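PDB 4RU1: monosaccharide ABC transporter substrate-binding protein, CUT2 family from Acidothermus cellulolyticus, which binds myo-inositol and probably serves as the carbohydrate-binding component of an ABC-type sugar importer. Local coordinates for residues R161-G164 against V165-F169; G124-E127 against T128-G131; E65-L68 against I69-V73; S263-L266 against Y267-G271. All blocks are in the same frame, centred on the assembly; numbering follows the deposited sequence.

Interaction 1: residues R161-G164 against V165-F169; sequences RCNG and VQQTF. With INS (1,2,3,4,5,6-hexahydroxy-cyclohexane), chain M.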
loop_
_atom_site.group_PDB
_atom_site.type_symbol
_atom_site.label_atom_id
_atom_site.label_comp_id
_atom_site.label_asym_id
_atom_site.label_seq_id
_atom_site.Cartn_x
_atom_site.Cartn_y
_atom_site.Cartn_z
ATOM N N ARG A 161 -8.558 -4.052 4.021
ATOM C CA ARG A 161 -7.928 -4.008 5.320
ATOM C C ARG A 161 -8.961 -3.824 6.445
ATOM O O ARG A 161 -8.975 -4.589 7.419
ATOM C CB ARG A 161 -6.882 -2.867 5.403
ATOM C CG ARG A 161 -5.661 -3.042 4.542
ATOM C CD ARG A 161 -4.687 -1.872 4.639
ATOM N NE ARG A 161 -3.504 -2.143 3.803
ATOM C CZ ARG A 161 -2.628 -1.215 3.458
ATOM N NH1 ARG A 161 -2.685 0.028 3.917
ATOM N NH2 ARG A 161 -1.614 -1.563 2.751
ATOM N N CYS A 162 -9.820 -2.847 6.231
ATOM C CA CYS A 162 -10.867 -2.583 7.244
ATOM C C CYS A 162 -11.871 -3.722 7.320
ATOM O O CYS A 162 -12.281 -4.146 8.463
ATOM C CB CYS A 162 -11.522 -1.264 6.979
ATOM S SG CYS A 162 -10.331 0.069 7.087
ATOM N N ASN A 163 -12.277 -4.263 6.188
ATOM C CA ASN A 163 -13.218 -5.414 6.285
ATOM C C ASN A 163 -12.533 -6.574 7.067
ATOM O O ASN A 163 -13.190 -7.282 7.824
ATOM C CB ASN A 163 -13.679 -5.820 4.925
ATOM C CG ASN A 163 -14.490 -7.057 4.937
ATOM O OD1 ASN A 163 -14.018 -8.083 4.524
ATOM N ND2 ASN A 163 -15.712 -6.981 5.454
ATOM N N GLY A 164 -11.240 -6.773 6.832
ATOM C CA GLY A 164 -10.589 -7.876 7.511
ATOM C C GLY A 164 -10.565 -7.655 8.990
ATOM O O GLY A 164 -10.837 -8.623 9.757
ATOM N N VAL A 165 -10.260 -6.434 9.458
ATOM C CA VAL A 165 -10.253 -6.119 10.894
ATOM C C VAL A 165 -11.661 -6.422 11.478
ATOM O O VAL A 165 -11.768 -6.982 12.574
ATOM C CB VAL A 165 -9.926 -4.644 11.121
ATOM C CG1 VAL A 165 -10.193 -4.241 12.547
ATOM C CG2 VAL A 165 -8.496 -4.384 10.802
ATOM N N GLN A 166 -12.709 -6.019 10.759
ATOM C CA GLN A 166 -14.063 -6.166 11.310
ATOM C C GLN A 166 -14.399 -7.618 11.541
ATOM O O GLN A 166 -15.100 -7.900 12.474
ATOM C CB GLN A 166 -15.096 -5.535 10.355
ATOM C CG GLN A 166 -16.546 -5.509 10.854
ATOM C CD GLN A 166 -17.492 -4.875 9.860
ATOM O OE1 GLN A 166 -17.220 -4.835 8.649
ATOM N NE2 GLN A 166 -18.626 -4.382 10.362
ATOM N N GLN A 167 -13.923 -8.523 10.661
ATOM C CA GLN A 167 -14.182 -9.945 10.738
ATOM C C GLN A 167 -13.683 -10.605 11.991
ATOM O O GLN A 167 -14.355 -11.531 12.527
ATOM C CB GLN A 167 -13.502 -10.632 9.551
ATOM C CG GLN A 167 -14.270 -10.412 8.261
ATOM C CD GLN A 167 -13.633 -11.154 7.115
ATOM O OE1 GLN A 167 -13.170 -12.303 7.267
ATOM N NE2 GLN A 167 -13.561 -10.499 5.951
ATOM N N THR A 168 -12.479 -10.228 12.404
ATOM C CA THR A 168 -11.822 -10.883 13.543
ATOM C C THR A 168 -11.774 -10.089 14.853
ATOM O O THR A 168 -11.491 -10.708 15.912
ATOM C CB THR A 168 -10.405 -11.248 13.185
ATOM O OG1 THR A 168 -9.758 -10.050 12.751
ATOM C CG2 THR A 168 -10.368 -12.264 12.052
ATOM N N PHE A 169 -11.913 -8.763 14.832
ATOM C CA PHE A 169 -11.864 -7.952 16.087
ATOM C C PHE A 169 -13.144 -8.281 16.897
ATOM O O PHE A 169 -14.247 -8.091 16.434
ATOM C CB PHE A 169 -11.830 -6.467 15.760
ATOM C CG PHE A 169 -11.614 -5.607 17.002
ATOM C CD1 PHE A 169 -10.410 -5.691 17.708
ATOM C CD2 PHE A 169 -12.620 -4.779 17.437
ATOM C CE1 PHE A 169 -10.217 -4.900 18.815
ATOM C CE2 PHE A 169 -12.439 -3.993 18.592
ATOM C CZ PHE A 169 -11.280 -4.057 19.246
HETATM C C1 INS M . -0.480 2.001 1.435
HETATM C C2 INS M . -0.875 3.428 1.782
HETATM C C3 INS M . -0.912 4.262 0.501
HETATM C C4 INS M . -1.740 3.635 -0.598
HETATM C C5 INS M . -1.267 2.258 -0.939
HETATM C C6 INS M . -1.203 1.348 0.258
HETATM O O1 INS M . -0.484 1.133 2.578
HETATM O O2 INS M . -2.225 3.350 2.272
HETATM O O3 INS M . -1.484 5.530 0.879
HETATM O O4 INS M . -1.734 4.467 -1.785
HETATM O O5 INS M . -2.125 1.599 -1.897
HETATM O O6 INS M . -0.618 0.058 -0.086
HETATM O O HOH W 1 -16.550 -4.274 6.220
#
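Asn163 and Gln167 join one turn apart on helix 156-168, the helix of the beta-alpha-beta unit between strands 145-150 and 172-177 in a periplasmic-binding-protein fold. Their side-chain bond runs from Gln167 NE2 to Asn163 OD1 at 2.8 Å. It is bent, 139° at the hydrogen. OD1 lies in the amide plane of Gln167, but NE2 stands above the carbonyl plane of Asn163; the two amide planes are 62° apart. The far end of Gln167 is held too, OE1 accepting from Gln132 NE2.

A water spans Asn163 and Gln166. It accepts from Asn163 ND2 at 2.9 Å and donates to Gln166 OE1.

Backbone bonds carry the helix: Val165 N to Arg161 O, Gln166 N to Cys162 O and Gln167 N to Asn163 O. Val165 CG2 packs 3.4 Å from Arg161 O. Thr168 OG1 bonds to Gln132 O.

Of these residues Arg161 reaches the ligand, which Asp33 and Asp231 also bind. Its chain is extended from CG to NE and carries the guanidinium to the inositol. NE forms a salt bridge with Glu127 OE1. At the guanidinium edge, near its plane, inositol O1 accepts twice, from Arg161 NH1 at 2.8 Å and from Arg161 NH2 at 2.9 Å.

Interaction 2: residues G124-E127 against T128-G131; sequences GQDE and TVAG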
loop_
_atom_site.group_PDB
_atom_site.type_symbol
_atom_site.label_atom_id
_atom_site.label_comp_id
_atom_site.label_asym_id
_atom_site.label_seq_id
_atom_site.Cartn_x
_atom_site.Cartn_y
_atom_site.Cartn_z
ATOM N N GLY A 124 2.358 -8.020 -3.780
ATOM C CA GLY A 124 1.899 -7.239 -2.653
ATOM C C GLY A 124 1.474 -8.081 -1.541
ATOM O O GLY A 124 1.717 -9.300 -1.516
ATOM N N GLN A 125 0.715 -7.489 -0.630
ATOM C CA GLN A 125 0.220 -8.277 0.494
ATOM C C GLN A 125 -1.274 -8.451 0.399
ATOM O O GLN A 125 -2.006 -7.614 -0.207
ATOM C CB GLN A 125 0.713 -7.690 1.821
ATOM C CG GLN A 125 -0.237 -6.973 2.720
ATOM C CD GLN A 125 0.415 -6.106 3.762
ATOM O OE1 GLN A 125 1.519 -6.405 4.200
ATOM N NE2 GLN A 125 -0.253 -5.049 4.148
ATOM N N ASP A 126 -1.752 -9.553 0.968
ATOM C CA ASP A 126 -3.132 -9.871 0.915
ATOM C C ASP A 126 -3.747 -9.048 2.026
ATOM O O ASP A 126 -3.462 -9.272 3.210
ATOM C CB ASP A 126 -3.333 -11.391 1.164
ATOM C CG ASP A 126 -4.826 -11.795 1.111
ATOM O OD1 ASP A 126 -5.708 -11.032 1.554
ATOM O OD2 ASP A 126 -5.142 -12.917 0.684
ATOM N N GLU A 127 -4.505 -8.055 1.624
ATOM C CA GLU A 127 -4.928 -7.033 2.538
ATOM C C GLU A 127 -6.063 -7.498 3.487
ATOM O O GLU A 127 -6.167 -7.033 4.621
ATOM C CB GLU A 127 -5.318 -5.752 1.806
ATOM C CG GLU A 127 -4.198 -5.067 1.013
ATOM C CD GLU A 127 -3.013 -4.570 1.851
ATOM O OE1 GLU A 127 -2.981 -4.768 3.071
ATOM O OE2 GLU A 127 -2.095 -3.998 1.214
ATOM N N THR A 128 -7.000 -8.310 2.979
ATOM C CA THR A 128 -7.962 -9.018 3.839
ATOM C C THR A 128 -7.243 -9.824 4.929
ATOM O O THR A 128 -7.570 -9.705 6.097
ATOM C CB THR A 128 -8.916 -9.878 3.024
ATOM O OG1 THR A 128 -9.609 -9.014 2.091
ATOM C CG2 THR A 128 -9.908 -10.482 3.924
ATOM N N VAL A 129 -6.241 -10.622 4.532
ATOM C CA VAL A 129 -5.487 -11.382 5.544
ATOM C C VAL A 129 -4.781 -10.451 6.517
ATOM O O VAL A 129 -4.774 -10.670 7.737
ATOM C CB VAL A 129 -4.452 -12.307 4.881
ATOM C CG1 VAL A 129 -3.565 -12.980 5.921
ATOM C CG2 VAL A 129 -5.183 -13.353 4.090
ATOM N N ALA A 130 -4.197 -9.340 6.032
ATOM C CA ALA A 130 -3.498 -8.472 6.970
ATOM C C ALA A 130 -4.519 -7.858 7.954
ATOM O O ALA A 130 -4.255 -7.757 9.176
ATOM C CB ALA A 130 -2.689 -7.385 6.250
ATOM N N GLY A 131 -5.689 -7.442 7.450
ATOM C CA GLY A 131 -6.753 -6.898 8.311
ATOM C C GLY A 131 -7.246 -7.926 9.304
ATOM O O GLY A 131 -7.376 -7.646 10.476
#
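Asp126 reaches forward to Val129, three residues on, at the start of helix 127-140. Its CB starts the contact, 4.0 Å from Val129 CG2. CG comes closer, 3.4 Å from the same methyl, and the two side chains cross at about a right angle. CG lies anti to the backbone N (chi1 -180°), which swings the carboxylate forward to the amide of Val129. There OD1 accepts from Val129 N at 3.1 Å. The bond is almost straight at the hydrogen, 173°, yet the N-H comes from above the carboxylate plane. The other oxygen, OD2, rests 3.4 Å from Val129 CG2.

This is an N-cap: Asp126 precedes the helix that follows strand 121-124, and its carboxylate takes up an amide of the first turn. The positive end of the helix would probably stabilise the negative charge. The backbone of Asp126 joins in, with Ala130 N bonded to Asp126 O.

Gln125 and Glu127 pair beside the cap. Gln125 NE2 donates to Glu127 OE1 at 2.9 Å. NE2 meets OE1 on its syn side, somewhat out of the carboxylate plane, while OE1 lies in the amide plane of Gln125. A bend at chi2 (-63°) brings the Glu127 carboxylate, which also serves Arg161 of the inositol pocket, back beside Gln125. Ala130 CB packs 4.0 Å from Gln125 NE2.

Interaction 3: residues E65-L68 against I69-V73; sequences EAVL and IQDAV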
loop_
_atom_site.group_PDB
_atom_site.type_symbol
_atom_site.label_atom_id
_atom_site.label_comp_id
_atom_site.label_asym_id
_atom_site.label_seq_id
_atom_site.Cartn_x
_atom_site.Cartn_y
_atom_site.Cartn_z
ATOM N N GLU A 65 -6.104 7.353 -14.316
ATOM C CA GLU A 65 -5.141 6.237 -14.344
ATOM C C GLU A 65 -5.382 5.289 -15.530
ATOM O O GLU A 65 -4.457 4.798 -16.103
ATOM C CB GLU A 65 -5.165 5.467 -13.020
ATOM C CG GLU A 65 -4.017 4.428 -12.919
ATOM C CD GLU A 65 -4.032 3.578 -11.682
ATOM O OE1 GLU A 65 -4.883 3.704 -10.778
ATOM O OE2 GLU A 65 -3.157 2.639 -11.683
ATOM N N ALA A 66 -6.646 5.033 -15.877
ATOM C CA ALA A 66 -6.960 4.260 -17.063
ATOM C C ALA A 66 -6.291 4.904 -18.268
ATOM O O ALA A 66 -5.789 4.208 -19.133
ATOM C CB ALA A 66 -8.454 4.200 -17.250
ATOM N N VAL A 67 -6.454 6.209 -18.419
ATOM C CA VAL A 67 -5.899 6.914 -19.556
ATOM C C VAL A 67 -4.381 6.769 -19.580
ATOM O O VAL A 67 -3.791 6.620 -20.609
ATOM C CB VAL A 67 -6.343 8.378 -19.495
ATOM C CG1 VAL A 67 -5.693 9.221 -20.579
ATOM C CG2 VAL A 67 -7.855 8.469 -19.677
ATOM N N LEU A 68 -3.726 6.835 -18.415
ATOM C CA LEU A 68 -2.273 6.591 -18.341
ATOM C C LEU A 68 -1.916 5.188 -18.894
ATOM O O LEU A 68 -0.856 5.075 -19.458
ATOM C CB LEU A 68 -1.749 6.785 -16.905
ATOM C CG LEU A 68 -1.866 8.165 -16.251
ATOM C CD1 LEU A 68 -1.405 8.008 -14.848
ATOM C CD2 LEU A 68 -1.098 9.250 -16.992
ATOM N N ILE A 69 -2.725 4.155 -18.670
ATOM C CA ILE A 69 -2.459 2.795 -19.215
ATOM C C ILE A 69 -2.498 2.874 -20.724
ATOM O O ILE A 69 -1.578 2.358 -21.367
ATOM C CB ILE A 69 -3.439 1.725 -18.704
ATOM C CG1 ILE A 69 -3.295 1.596 -17.191
ATOM C CG2 ILE A 69 -3.138 0.389 -19.337
ATOM C CD1 ILE A 69 -4.434 0.901 -16.479
ATOM N N GLN A 70 -3.552 3.495 -21.269
ATOM C CA GLN A 70 -3.667 3.741 -22.728
ATOM C C GLN A 70 -2.471 4.477 -23.350
ATOM O O GLN A 70 -1.978 4.086 -24.417
ATOM C CB GLN A 70 -5.028 4.388 -23.021
ATOM C CG GLN A 70 -6.196 3.470 -22.617
ATOM C CD GLN A 70 -7.610 4.056 -22.736
ATOM O OE1 GLN A 70 -7.909 5.148 -22.250
ATOM N NE2 GLN A 70 -8.509 3.283 -23.338
ATOM N N ASP A 71 -1.973 5.513 -22.651
ATOM C CA ASP A 71 -0.775 6.310 -23.069
ATOM C C ASP A 71 0.362 5.358 -23.246
ATOM O O ASP A 71 0.995 5.365 -24.255
ATOM C CB ASP A 71 -0.315 7.411 -22.122
ATOM C CG ASP A 71 -1.371 8.544 -21.911
ATOM O OD1 ASP A 71 -2.322 8.699 -22.742
ATOM O OD2 ASP A 71 -1.151 9.282 -20.900
ATOM N N ALA A 72 0.609 4.471 -22.258
ATOM C CA ALA A 72 1.741 3.529 -22.354
ATOM C C ALA A 72 1.514 2.431 -23.450
ATOM O O ALA A 72 2.484 2.120 -24.164
ATOM C CB ALA A 72 2.033 2.862 -20.960
ATOM N N VAL A 73 0.292 1.991 -23.682
ATOM C CA VAL A 73 0.007 1.059 -24.745
ATOM C C VAL A 73 0.311 1.749 -26.061
ATOM O O VAL A 73 0.948 1.143 -26.948
ATOM C CB VAL A 73 -1.417 0.571 -24.718
ATOM C CG1 VAL A 73 -1.759 -0.220 -25.978
ATOM C CG2 VAL A 73 -1.656 -0.328 -23.520
#
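Ile69 packs back against the preceding turn of helix 62-74, over the carbonyls of Glu65 and Ala66. Its CB sits 3.4 Å from Ala66 O, and CG1 lies 3.6 Å from Glu65 O. CG1 is anti to the carbonyl carbon (chi1 -62°), which lays the branch ending in CD1 alongside the Glu65 carbonyl. The backbone N of Ile69 donates to Glu65 O at 3.2 Å, with a weak second bond to Ala66 O. Beyond the helix the side chain is buried against Ile26, Val82 and Ile94.

Leu68 meets the carboxylate of Asp71 with one methyl, CD2 standing 3.9 Å from Asp71 OD2. The two side chains cross obliquely. Leu68 O takes the amide of Ala72, and Leu68 also touches Ile26.

The helix is amphipathic. Its buried flank, with Glu65, Ile69 and Ala72, faces strands 21-27 and 79-82 of the parallel sheet. The polar end of Glu65 is held inside by Thr83 OG1, which bonds to OE2. Val67 and Asp71 lie on the solvent side.

Val67 keeps its CG1 methyl 4.0 Å from Asp71 OD1. Its carbonyl accepts from Asp71 N at 2.9 Å. Gln70 reaches helix 87-99, where its NE2 bonds to Gln96 OE1.

Interaction 4: residues S263-L266 against Y267-G271; sequences SLWL and YITNG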
loop_
_atom_site.group_PDB
_atom_site.type_symbol
_atom_site.label_atom_id
_atom_site.label_comp_id
_atom_site.label_asym_id
_atom_site.label_seq_id
_atom_site.Cartn_x
_atom_site.Cartn_y
_atom_site.Cartn_z
ATOM N N SER A 263 10.559 -8.679 -12.439
ATOM C CA SER A 263 9.738 -9.731 -12.946
ATOM C C SER A 263 9.442 -9.527 -14.419
ATOM O O SER A 263 9.380 -10.508 -15.172
ATOM C CB SER A 263 8.495 -9.951 -12.093
ATOM O OG SER A 263 7.479 -8.972 -12.365
ATOM N N LEU A 264 9.186 -8.275 -14.812
ATOM C CA LEU A 264 9.000 -8.017 -16.253
ATOM C C LEU A 264 10.292 -8.311 -17.025
ATOM O O LEU A 264 10.268 -8.877 -18.149
ATOM C CB LEU A 264 8.531 -6.573 -16.502
ATOM C CG LEU A 264 7.085 -6.340 -16.189
ATOM C CD1 LEU A 264 6.668 -4.865 -16.138
ATOM C CD2 LEU A 264 6.266 -7.005 -17.265
ATOM N N TRP A 265 11.420 -8.041 -16.403
ATOM C CA TRP A 265 12.714 -8.308 -17.058
ATOM C C TRP A 265 12.871 -9.836 -17.201
ATOM O O TRP A 265 13.255 -10.299 -18.273
ATOM C CB TRP A 265 13.896 -7.641 -16.341
ATOM C CG TRP A 265 15.275 -8.059 -16.805
ATOM C CD1 TRP A 265 16.073 -7.381 -17.697
ATOM C CD2 TRP A 265 16.004 -9.220 -16.388
ATOM N NE1 TRP A 265 17.297 -8.053 -17.840
ATOM C CE2 TRP A 265 17.245 -9.201 -17.076
ATOM C CE3 TRP A 265 15.716 -10.283 -15.520
ATOM C CZ2 TRP A 265 18.194 -10.192 -16.894
ATOM C CZ3 TRP A 265 16.667 -11.274 -15.344
ATOM C CH2 TRP A 265 17.874 -11.232 -16.052
ATOM N N LEU A 266 12.566 -10.631 -16.189
ATOM C CA LEU A 266 12.612 -12.073 -16.319
ATOM C C LEU A 266 11.649 -12.651 -17.363
ATOM O O LEU A 266 11.979 -13.572 -18.150
ATOM C CB LEU A 266 12.268 -12.714 -14.942
ATOM C CG LEU A 266 13.336 -12.854 -13.871
ATOM C CD1 LEU A 266 12.704 -13.196 -12.512
ATOM C CD2 LEU A 266 14.314 -13.975 -14.287
ATOM N N TYR A 267 10.453 -12.106 -17.441
ATOM C CA TYR A 267 9.491 -12.552 -18.445
ATOM C C TYR A 267 9.987 -12.243 -19.859
ATOM O O TYR A 267 9.862 -13.064 -20.742
ATOM C CB TYR A 267 8.117 -11.902 -18.244
ATOM C CG TYR A 267 7.086 -12.441 -19.175
ATOM C CD1 TYR A 267 6.497 -13.675 -18.946
ATOM C CD2 TYR A 267 6.669 -11.715 -20.260
ATOM C CE1 TYR A 267 5.520 -14.195 -19.797
ATOM C CE2 TYR A 267 5.681 -12.227 -21.124
ATOM C CZ TYR A 267 5.119 -13.463 -20.880
ATOM O OH TYR A 267 4.093 -13.986 -21.728
ATOM N N ILE A 268 10.419 -10.999 -20.078
ATOM C CA ILE A 268 10.763 -10.550 -21.426
ATOM C C ILE A 268 12.033 -11.270 -21.873
ATOM O O ILE A 268 12.127 -11.714 -23.036
ATOM C CB ILE A 268 10.902 -9.014 -21.450
ATOM C CG1 ILE A 268 9.571 -8.310 -21.290
ATOM C CG2 ILE A 268 11.581 -8.521 -22.742
ATOM C CD1 ILE A 268 9.734 -6.872 -20.829
ATOM N N THR A 269 12.994 -11.458 -20.995
ATOM C CA THR A 269 14.277 -12.048 -21.424
ATOM C C THR A 269 14.263 -13.587 -21.472
ATOM O O THR A 269 14.983 -14.159 -22.227
ATOM C CB THR A 269 15.416 -11.580 -20.528
ATOM O OG1 THR A 269 15.141 -11.998 -19.204
ATOM C CG2 THR A 269 15.523 -10.105 -20.517
ATOM N N ASN A 270 13.496 -14.231 -20.592
ATOM C CA ASN A 270 13.533 -15.709 -20.467
ATOM C C ASN A 270 12.170 -16.379 -20.353
ATOM O O ASN A 270 12.094 -17.600 -20.150
ATOM C CB ASN A 270 14.485 -16.156 -19.337
ATOM C CG ASN A 270 15.049 -17.557 -19.552
ATOM O OD1 ASN A 270 15.440 -17.918 -20.616
ATOM N ND2 ASN A 270 14.985 -18.369 -18.533
ATOM N N GLY A 271 11.069 -15.649 -20.544
ATOM C CA GLY A 271 9.690 -16.179 -20.526
ATOM C C GLY A 271 9.227 -16.630 -19.134
ATOM O O GLY A 271 8.167 -17.309 -18.979
#
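Thr269 sits over one face of the Trp265 indole, one turn further along helix 253-270. The methyl CG2 covers the five-membered ring, 3.9 Å from its centroid and only 12° off the normal, a clear CH-pi contact. The ring atom nearest to CG2 is Trp265 NE1, at 3.8 Å. Thr269 OG1 stands over the same face, 4.0 Å from Trp265 CD2. The indole is brought beside the threonine because its CG is anti to the backbone N (chi1 170°).

The Thr269 hydroxyl lies between the backbone N and the carbonyl carbon (chi1 61°). From there OG1 donates back to Trp265 O at 2.7 Å. Thr269 N bonds to the same oxygen at 3.0 Å, from the opposite face of the carbonyl plane. Trp265 O is thus gripped twice by one residue.

On another flank Ile268 lies along the Leu264 carbonyl, with CG1 at 3.3 Å from Leu264 O. Leu264 and Ile268 pack on strand 21-27, touching Ile23 and Leu21 respectively. Tyr267 leads away to Leu120 and Thr273, while the amide of Asn270 is tied to Asp272 OD2.

At Gly271 the chain leaves helical geometry with a positive phi. The arrangement is the C-terminal turn of an alpha helix packed on the parallel sheet of an alpha/beta domain.

Overall arrangement
All four contacts lie within or at the start of helices flanking the two sheets. Interactions 1 and 2 are close neighbours, their centres about 10 Å apart. They touch through the Glu127-Arg161 salt bridge, so the start of helix 127-140 is tied to a ligand-binding arginine on helix 156-168. Interactions 3 and 4 stand away from that pair, with centres about 22 Å apart, on different helices of the parallel sheet. Each mixes buried and exposed residues. Amides, carboxylates and a guanidinium dominate near the inositol. In interactions 3 and 4 aliphatic side chains make much of the sheet side, with the buried polar Glu65 and Ser263 among them, and a tryptophan-threonine contact marks the outer part of interaction 4.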